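PDB 3LUF: Two-component system response regulator/GGDEF domain protein from Aeromonas salmonicida, which probably makes the second messenger cyclic di-GMP from two GTP molecules, this piece comprising its two magnesium-binding, CheY-like receiver domains. Local coordinates for residues L71-I84 and W92-D104. Residues are numbered along the deposited sequence; the frame is centred on the assembly and turned at random.
Sequences LERGLPVVILTADI and WLEAGVLDYVMKD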
ATOM      1  N   LEU B  71     -31.192  -2.657   1.677  1.00 14.50           N
ATOM      2  CA  LEU B  71     -30.772  -1.387   1.062  1.00 16.55           C
ATOM      3  C   LEU B  71     -31.888  -0.340   1.187  1.00 18.03           C
ATOM      4  O   LEU B  71     -31.625   0.834   1.519  1.00 18.11           O
ATOM      5  CB  LEU B  71     -30.420  -1.586  -0.398  1.00 15.16           C
ATOM      6  CG  LEU B  71     -29.103  -2.305  -0.670  1.00 17.72           C
ATOM      7  CD1 LEU B  71     -28.951  -2.628  -2.125  1.00 15.23           C
ATOM      8  CD2 LEU B  71     -27.895  -1.479  -0.206  1.00 16.49           C
ATOM      9  N   GLU B  72     -33.128  -0.780   0.956  1.00 18.91           N
ATOM     10  CA  GLU B  72     -34.280   0.136   0.995  1.00 20.83           C
ATOM     11  C   GLU B  72     -34.608   0.583   2.405  1.00 21.11           C
ATOM     12  O   GLU B  72     -35.244   1.622   2.586  1.00 20.82           O
ATOM     13  CB  GLU B  72     -35.491  -0.455   0.284  1.00 21.07           C
ATOM     14  CG  GLU B  72     -35.286  -0.394  -1.227  1.00 24.89           C
ATOM     15  CD  GLU B  72     -36.495  -0.813  -2.041  1.00 30.57           C
ATOM     16  OE1 GLU B  72     -36.330  -0.876  -3.273  1.00 34.09           O
ATOM     17  OE2 GLU B  72     -37.588  -1.074  -1.472  1.00 31.91           O
ATOM     18  N   ARG B  73     -34.122  -0.164   3.401  1.00 21.05           N
ATOM     19  CA  ARG B  73     -34.227   0.250   4.791  1.00 21.53           C
ATOM     20  C   ARG B  73     -33.123   1.200   5.233  1.00 20.86           C
ATOM     21  O   ARG B  73     -33.101   1.627   6.382  1.00 22.02           O
ATOM     22  CB  ARG B  73     -34.288  -0.952   5.716  1.00 22.45           C
ATOM     23  CG  ARG B  73     -35.666  -1.550   5.771  1.00 25.71           C
ATOM     24  CD  ARG B  73     -35.703  -2.570   6.854  1.00 27.87           C
ATOM     25  NE  ARG B  73     -36.482  -3.723   6.453  1.00 31.24           N
ATOM     26  CZ  ARG B  73     -36.390  -4.898   7.059  1.00 29.35           C
ATOM     27  NH1 ARG B  73     -35.546  -5.049   8.081  1.00 30.22           N
ATOM     28  NH2 ARG B  73     -37.131  -5.907   6.644  1.00 29.54           N
ATOM     29  N   GLY B  74     -32.243   1.552   4.301  1.00 20.53           N
ATOM     30  CA  GLY B  74     -31.124   2.446   4.550  1.00 19.58           C
ATOM     31  C   GLY B  74     -29.900   1.777   5.165  1.00 19.45           C
ATOM     32  O   GLY B  74     -29.034   2.471   5.716  1.00 19.44           O
ATOM     33  N   LEU B  75     -29.812   0.446   5.072  1.00 17.90           N
ATOM     34  CA  LEU B  75     -28.618  -0.242   5.568  1.00 17.30           C
ATOM     35  C   LEU B  75     -27.699  -0.439   4.403  1.00 16.06           C
ATOM     36  O   LEU B  75     -28.106  -0.950   3.343  1.00 16.37           O
ATOM     37  CB  LEU B  75     -28.906  -1.624   6.187  1.00 18.07           C
ATOM     38  CG  LEU B  75     -29.543  -1.779   7.561  1.00 20.17           C
ATOM     39  CD1 LEU B  75     -31.026  -1.976   7.304  1.00 22.22           C
ATOM     40  CD2 LEU B  75     -29.038  -3.016   8.232  1.00 19.61           C
ATOM     41  N   PRO B  76     -26.438  -0.038   4.569  1.00 15.46           N
ATOM     42  CA  PRO B  76     -25.494  -0.416   3.513  1.00 14.38           C
ATOM     43  C   PRO B  76     -25.323  -1.932   3.587  1.00 13.25           C
ATOM     44  O   PRO B  76     -25.346  -2.508   4.688  1.00 13.15           O
ATOM     45  CB  PRO B  76     -24.186   0.284   3.932  1.00 14.99           C
ATOM     46  CG  PRO B  76     -24.608   1.390   4.869  1.00 14.03           C
ATOM     47  CD  PRO B  76     -25.829   0.845   5.591  1.00 15.51           C
ATOM     48  N   VAL B  77     -25.082  -2.542   2.438  1.00 12.93           N
ATOM     49  CA  VAL B  77     -25.056  -3.998   2.350  1.00 12.06           C
ATOM     50  C   VAL B  77     -23.761  -4.484   1.728  1.00 12.23           C
ATOM     51  O   VAL B  77     -23.333  -3.997   0.674  1.00 13.40           O
ATOM     52  CB  VAL B  77     -26.245  -4.524   1.531  1.00 13.31           C
ATOM     53  CG1 VAL B  77     -26.134  -6.068   1.249  1.00 12.15           C
ATOM     54  CG2 VAL B  77     -27.574  -4.234   2.257  1.00 10.32           C
ATOM     55  N   VAL B  78     -23.132  -5.438   2.403  1.00 11.37           N
ATOM     56  CA  VAL B  78     -22.049  -6.217   1.825  1.00 11.49           C
ATOM     57  C   VAL B  78     -22.562  -7.632   1.603  1.00 11.40           C
ATOM     58  O   VAL B  78     -23.081  -8.251   2.527  1.00 11.43           O
ATOM     59  CB  VAL B  78     -20.846  -6.222   2.785  1.00 11.39           C
ATOM     60  CG1 VAL B  78     -19.802  -7.325   2.413  1.00 12.25           C
ATOM     61  CG2 VAL B  78     -20.217  -4.799   2.858  1.00 11.09           C
ATOM     62  N   ILE B  79     -22.436  -8.150   0.388  1.00 11.32           N
ATOM     63  CA  ILE B  79     -22.950  -9.494   0.101  1.00 11.06           C
ATOM     64  C   ILE B  79     -21.994 -10.587   0.561  1.00 12.12           C
ATOM     65  O   ILE B  79     -20.788 -10.453   0.393  1.00 12.21           O
ATOM     66  CB  ILE B  79     -23.283  -9.608  -1.419  1.00 12.22           C
ATOM     67  CG1 ILE B  79     -24.604  -8.840  -1.701  1.00 12.51           C
ATOM     68  CG2 ILE B  79     -23.290 -11.083  -1.925  1.00 15.05           C
ATOM     69  CD1 ILE B  79     -24.925  -8.723  -3.191  1.00 15.55           C
ATOM     70  N   LEU B  80     -22.542 -11.671   1.128  1.00 11.75           N
ATOM     71  CA  LEU B  80     -21.775 -12.886   1.401  1.00 11.60           C
ATOM     72  C   LEU B  80     -22.090 -13.870   0.300  1.00 13.01           C
ATOM     73  O   LEU B  80     -23.256 -14.195   0.087  1.00 12.70           O
ATOM     74  CB  LEU B  80     -22.182 -13.524   2.737  1.00 12.16           C
ATOM     75  CG  LEU B  80     -22.063 -12.693   4.024  1.00 12.08           C
ATOM     76  CD1 LEU B  80     -22.816 -13.388   5.175  1.00 11.65           C
ATOM     77  CD2 LEU B  80     -20.613 -12.555   4.408  1.00 14.33           C
ATOM     78  N   THR B  81     -21.044 -14.329  -0.390  1.00 13.47           N
ATOM     79  CA  THR B  81     -21.222 -15.159  -1.599  1.00 14.88           C
ATOM     80  C   THR B  81     -20.243 -16.334  -1.642  1.00 15.53           C
ATOM     81  O   THR B  81     -19.082 -16.196  -1.322  1.00 13.93           O
ATOM     82  CB  THR B  81     -21.168 -14.319  -2.887  1.00 14.81           C
ATOM     83  OG1 THR B  81     -21.461 -15.152  -4.022  1.00 17.49           O
ATOM     84  CG2 THR B  81     -19.827 -13.616  -3.076  1.00 15.40           C
ATOM     85  N   ALA B  82     -20.746 -17.501  -2.021  1.00 18.63           N
ATOM     86  CA  ALA B  82     -19.878 -18.684  -2.107  1.00 22.16           C
ATOM     87  C   ALA B  82     -19.094 -18.717  -3.419  1.00 24.74           C
ATOM     88  O   ALA B  82     -18.058 -19.423  -3.537  1.00 25.58           O
ATOM     89  CB  ALA B  82     -20.701 -19.981  -1.888  1.00 22.24           C
ATOM     90  N   ASP B  83     -19.567 -17.933  -4.386  1.00 26.45           N
ATOM     91  CA  ASP B  83     -18.920 -17.827  -5.691  1.00 29.40           C
ATOM     92  C   ASP B  83     -19.106 -16.447  -6.319  1.00 30.13           C
ATOM     93  O   ASP B  83     -19.922 -15.648  -5.858  1.00 30.56           O
ATOM     94  CB  ASP B  83     -19.442 -18.918  -6.629  1.00 30.41           C
ATOM     95  CG  ASP B  83     -20.933 -18.847  -6.827  1.00 33.37           C
ATOM     96  OD1 ASP B  83     -21.444 -17.747  -7.136  1.00 37.42           O
ATOM     97  OD2 ASP B  83     -21.593 -19.897  -6.675  1.00 38.16           O
ATOM     98  N   ILE B  84     -18.357 -16.191  -7.393  1.00 30.73           N
ATOM     99  CA  ILE B  84     -18.341 -14.892  -8.052  1.00 31.05           C
ATOM    100  C   ILE B  84     -18.198 -15.059  -9.580  1.00 31.96           C
ATOM    101  O   ILE B  84     -17.621 -16.037 -10.056  1.00 32.34           O
ATOM    102  CB  ILE B  84     -17.204 -13.982  -7.467  1.00 31.34           C
ATOM    103  CG1 ILE B  84     -17.362 -12.503  -7.880  1.00 31.08           C
ATOM    104  CG2 ILE B  84     -15.805 -14.528  -7.822  1.00 30.62           C
ATOM    105  CD1 ILE B  84     -18.692 -11.848  -7.487  1.00 33.12           C
ATOM    106  N   TRP B  92     -24.378  -6.442  -8.768  1.00 25.95           N
ATOM    107  CA  TRP B  92     -24.430  -6.055  -7.369  1.00 25.31           C
ATOM    108  C   TRP B  92     -24.029  -4.608  -7.184  1.00 25.27           C
ATOM    109  O   TRP B  92     -24.654  -3.891  -6.417  1.00 24.27           O
ATOM    110  CB  TRP B  92     -23.510  -6.939  -6.553  1.00 25.00           C
ATOM    111  CG  TRP B  92     -23.904  -8.360  -6.591  1.00 24.06           C
ATOM    112  CD1 TRP B  92     -25.127  -8.866  -6.909  1.00 25.25           C
ATOM    113  CD2 TRP B  92     -23.080  -9.475  -6.248  1.00 24.54           C
ATOM    114  NE1 TRP B  92     -25.112 -10.236  -6.824  1.00 22.98           N
ATOM    115  CE2 TRP B  92     -23.869 -10.637  -6.400  1.00 24.76           C
ATOM    116  CE3 TRP B  92     -21.741  -9.606  -5.836  1.00 25.99           C
ATOM    117  CZ2 TRP B  92     -23.367 -11.920  -6.160  1.00 23.79           C
ATOM    118  CZ3 TRP B  92     -21.240 -10.878  -5.584  1.00 25.41           C
ATOM    119  CH2 TRP B  92     -22.060 -12.027  -5.748  1.00 25.50           C
ATOM    120  N   LEU B  93     -22.996  -4.178  -7.893  1.00 26.27           N
ATOM    121  CA  LEU B  93     -22.573  -2.791  -7.750  1.00 27.65           C
ATOM    122  C   LEU B  93     -23.573  -1.798  -8.337  1.00 27.74           C
ATOM    123  O   LEU B  93     -23.810  -0.739  -7.755  1.00 27.98           O
ATOM    124  CB  LEU B  93     -21.146  -2.589  -8.263  1.00 28.20           C
ATOM    125  CG  LEU B  93     -20.138  -3.401  -7.425  1.00 29.12           C
ATOM    126  CD1 LEU B  93     -18.798  -3.448  -8.108  1.00 31.34           C
ATOM    127  CD2 LEU B  93     -19.980  -2.857  -6.006  1.00 30.48           C
ATOM    128  N   GLU B  94     -24.193  -2.157  -9.455  1.00 28.70           N
ATOM    129  CA  GLU B  94     -25.269  -1.347 -10.040  1.00 29.70           C
ATOM    130  C   GLU B  94     -26.438  -1.203  -9.060  1.00 28.97           C
ATOM    131  O   GLU B  94     -27.057  -0.138  -8.962  1.00 29.92           O
ATOM    132  CB  GLU B  94     -25.762  -1.982 -11.355  1.00 30.40           C
ATOM    133  CG  GLU B  94     -25.419  -1.194 -12.637  1.00 35.83           C
ATOM    134  CD  GLU B  94     -23.957  -1.331 -13.100  1.00 40.63           C
ATOM    135  OE1 GLU B  94     -23.270  -2.304 -12.719  1.00 43.65           O
ATOM    136  OE2 GLU B  94     -23.495  -0.454 -13.859  1.00 42.33           O
ATOM    137  N   ALA B  95     -26.732  -2.281  -8.333  1.00 27.80           N
ATOM    138  CA  ALA B  95     -27.808  -2.299  -7.351  1.00 26.39           C
ATOM    139  C   ALA B  95     -27.466  -1.533  -6.063  1.00 25.64           C
ATOM    140  O   ALA B  95     -28.338  -1.284  -5.249  1.00 26.45           O
ATOM    141  CB  ALA B  95     -28.211  -3.731  -7.042  1.00 26.82           C
ATOM    142  N   GLY B  96     -26.212  -1.130  -5.891  1.00 23.60           N
ATOM    143  CA  GLY B  96     -25.855  -0.300  -4.738  1.00 22.02           C
ATOM    144  C   GLY B  96     -25.217  -1.016  -3.562  1.00 20.22           C
ATOM    145  O   GLY B  96     -25.070  -0.462  -2.488  1.00 20.60           O
ATOM    146  N   VAL B  97     -24.799  -2.245  -3.797  1.00 19.84           N
ATOM    147  CA  VAL B  97     -24.073  -3.021  -2.802  1.00 17.25           C
ATOM    148  C   VAL B  97     -22.691  -2.352  -2.600  1.00 16.98           C
ATOM    149  O   VAL B  97     -22.065  -1.890  -3.559  1.00 16.93           O
ATOM    150  CB  VAL B  97     -23.927  -4.445  -3.316  1.00 18.20           C
ATOM    151  CG1 VAL B  97     -23.003  -5.254  -2.477  1.00 17.98           C
ATOM    152  CG2 VAL B  97     -25.306  -5.129  -3.401  1.00 17.88           C
ATOM    153  N   LEU B  98     -22.227  -2.325  -1.361  1.00 14.48           N
ATOM    154  CA  LEU B  98     -20.943  -1.739  -0.999  1.00 14.99           C
ATOM    155  C   LEU B  98     -19.759  -2.562  -1.504  1.00 14.97           C
ATOM    156  O   LEU B  98     -18.804  -2.007  -2.087  1.00 14.54           O
ATOM    157  CB  LEU B  98     -20.884  -1.677   0.523  1.00 15.85           C
ATOM    158  CG  LEU B  98     -19.949  -0.782   1.294  1.00 20.51           C
ATOM    159  CD1 LEU B  98     -20.534  -0.561   2.688  1.00 21.34           C
ATOM    160  CD2 LEU B  98     -18.555  -1.399   1.385  1.00 24.66           C
ATOM    161  N   ASP B  99     -19.803  -3.871  -1.235  1.00 14.17           N
ATOM    162  CA  ASP B  99     -18.706  -4.784  -1.540  1.00 14.07           C
ATOM    163  C   ASP B  99     -19.266  -6.199  -1.384  1.00 14.49           C
ATOM    164  O   ASP B  99     -20.442  -6.366  -1.052  1.00 13.59           O
ATOM    165  CB  ASP B  99     -17.542  -4.495  -0.568  1.00 14.04           C
ATOM    166  CG  ASP B  99     -16.201  -5.076  -1.024  1.00 15.31           C
ATOM    167  OD1 ASP B  99     -16.118  -5.686  -2.121  1.00 16.43           O
ATOM    168  OD2 ASP B  99     -15.210  -4.895  -0.265  1.00 20.20           O
ATOM    169  N   TYR B 100     -18.449  -7.211  -1.655  1.00 13.92           N
ATOM    170  CA  TYR B 100     -18.832  -8.579  -1.330  1.00 14.70           C
ATOM    171  C   TYR B 100     -17.690  -9.289  -0.624  1.00 13.85           C
ATOM    172  O   TYR B 100     -16.529  -8.879  -0.722  1.00 13.44           O
ATOM    173  CB  TYR B 100     -19.270  -9.375  -2.574  1.00 15.16           C
ATOM    174  CG  TYR B 100     -18.187  -9.528  -3.606  1.00 18.16           C
ATOM    175  CD1 TYR B 100     -17.426 -10.697  -3.686  1.00 18.65           C
ATOM    176  CD2 TYR B 100     -17.912  -8.483  -4.504  1.00 22.31           C
ATOM    177  CE1 TYR B 100     -16.431 -10.821  -4.650  1.00 23.24           C
ATOM    178  CE2 TYR B 100     -16.919  -8.601  -5.455  1.00 24.10           C
ATOM    179  CZ  TYR B 100     -16.183  -9.754  -5.521  1.00 24.90           C
ATOM    180  OH  TYR B 100     -15.199  -9.838  -6.478  1.00 28.51           O
ATOM    181  N   VAL B 101     -18.047 -10.359   0.079  1.00 13.11           N
ATOM    182  CA  VAL B 101     -17.108 -11.177   0.832  1.00 13.11           C
ATOM    183  C   VAL B 101     -17.273 -12.593   0.334  1.00 13.16           C
ATOM    184  O   VAL B 101     -18.398 -13.096   0.232  1.00 11.62           O
ATOM    185  CB  VAL B 101     -17.402 -11.124   2.352  1.00 11.99           C
ATOM    186  CG1 VAL B 101     -16.519 -12.097   3.139  1.00 13.93           C
ATOM    187  CG2 VAL B 101     -17.169  -9.716   2.872  1.00 14.97           C
HETATM  188  N   MSE B 102     -16.165 -13.232  -0.026  1.00 13.27           N
HETATM  189  CA  MSE B 102     -16.238 -14.652  -0.359  1.00 14.44           C
HETATM  190  C   MSE B 102     -16.388 -15.485   0.903  1.00 14.13           C
HETATM  191  O   MSE B 102     -15.674 -15.235   1.894  1.00 14.88           O
HETATM  192  CB  MSE B 102     -14.972 -15.084  -1.115  1.00 15.03           C
HETATM  193  CG  MSE B 102     -14.749 -14.361  -2.422  1.00 18.38           C
HETATM  194 SE   MSE B 102     -16.175 -14.604  -3.760  1.00 26.59          SE
HETATM  195  CE  MSE B 102     -16.400 -16.508  -3.808  1.00 24.78           C
ATOM    196  N   LYS B 103     -17.301 -16.467   0.885  1.00 13.70           N
ATOM    197  CA  LYS B 103     -17.506 -17.317   2.065  1.00 14.63           C
ATOM    198  C   LYS B 103     -17.234 -18.789   1.803  1.00 15.79           C
ATOM    199  O   LYS B 103     -17.810 -19.653   2.460  1.00 16.75           O
ATOM    200  CB  LYS B 103     -18.879 -17.098   2.734  1.00 14.61           C
ATOM    201  CG  LYS B 103     -20.048 -17.285   1.798  1.00 13.88           C
ATOM    202  CD  LYS B 103     -21.356 -17.368   2.564  1.00 14.26           C
ATOM    203  CE  LYS B 103     -22.531 -17.524   1.579  1.00 14.64           C
ATOM    204  NZ  LYS B 103     -23.718 -18.018   2.360  1.00 11.73           N
ATOM    205  N   ASP B 104     -16.320 -19.055   0.868  1.00 16.17           N
ATOM    206  CA  ASP B 104     -15.994 -20.436   0.502  1.00 17.88           C
ATOM    207  C   ASP B 104     -14.959 -21.070   1.427  1.00 17.04           C
ATOM    208  O   ASP B 104     -14.774 -22.268   1.377  1.00 17.55           O
ATOM    209  CB  ASP B 104     -15.571 -20.548  -0.972  1.00 18.13           C
ATOM    210  CG  ASP B 104     -14.319 -19.749  -1.286  1.00 22.82           C
ATOM    211  OD1 ASP B 104     -14.125 -18.654  -0.734  1.00 20.11           O
ATOM    212  OD2 ASP B 104     -13.521 -20.228  -2.119  1.00 29.70           O
TER
HETATM  213  O   HOH W   1     -24.625  -0.578   0.180  1.00 16.83           O
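W92, in the last turn of helix 86-94, lays one indole face over the end of I79: I79 CD1 stands 3.6 Å from the centroid of the five-membered ring of W92, a CH-pi contact almost on the ring normal. I79 reaches it because CG1 lies anti to its carbonyl carbon (chi1 -75°). T81 OG1 meets the indole edge at W92 CH2, while I84 CD1 lies 3.3 Å from W92 CZ3. G96, at positive phi, ends the helix in a Schellman motif; its carbonyl O accepts from a water that accepts from V77 N. V97 CG2 lies 3.6 Å from I79 CD1, while L98 N donates to V77 O and its side chain packs on P76 and V78. Strand 99-102 is the outermost within this chain of the five-stranded parallel receiver sheet; with strand 77-81 and helix 86-94 it makes a beta-alpha-beta crossover of the CheY-like (βα)5 fold. D99 O accepts from I79 N, D99 OD1 forms a salt bridge with K219 of the second subunit, and OD2 is hydrogen-bonded to Y111 and Q236. On the face that carries I79 and T81, Y100 takes I84 CD1 over its ring face, 4.0 Å from the centroid. V101 binds twice, its N to I79 O at 2.8 Å and its O from T81 N, while on the opposite face V101 CG2 touches V78 CG1. In selenomethionine M102, chi2 (-61°) brings SE against T81 CG2 and I84 CB, and chi3 (-50°) turns CE onto A82 O and D83 CA. K103 N donates to T81 O at 2.8 Å from above the carbonyl plane. Its chain extends along L80, K103 CD 3.9 Å from L80 CB, carrying NZ to salt bridges with E11 and the magnesium ligand D55, the predicted phosphorylation site.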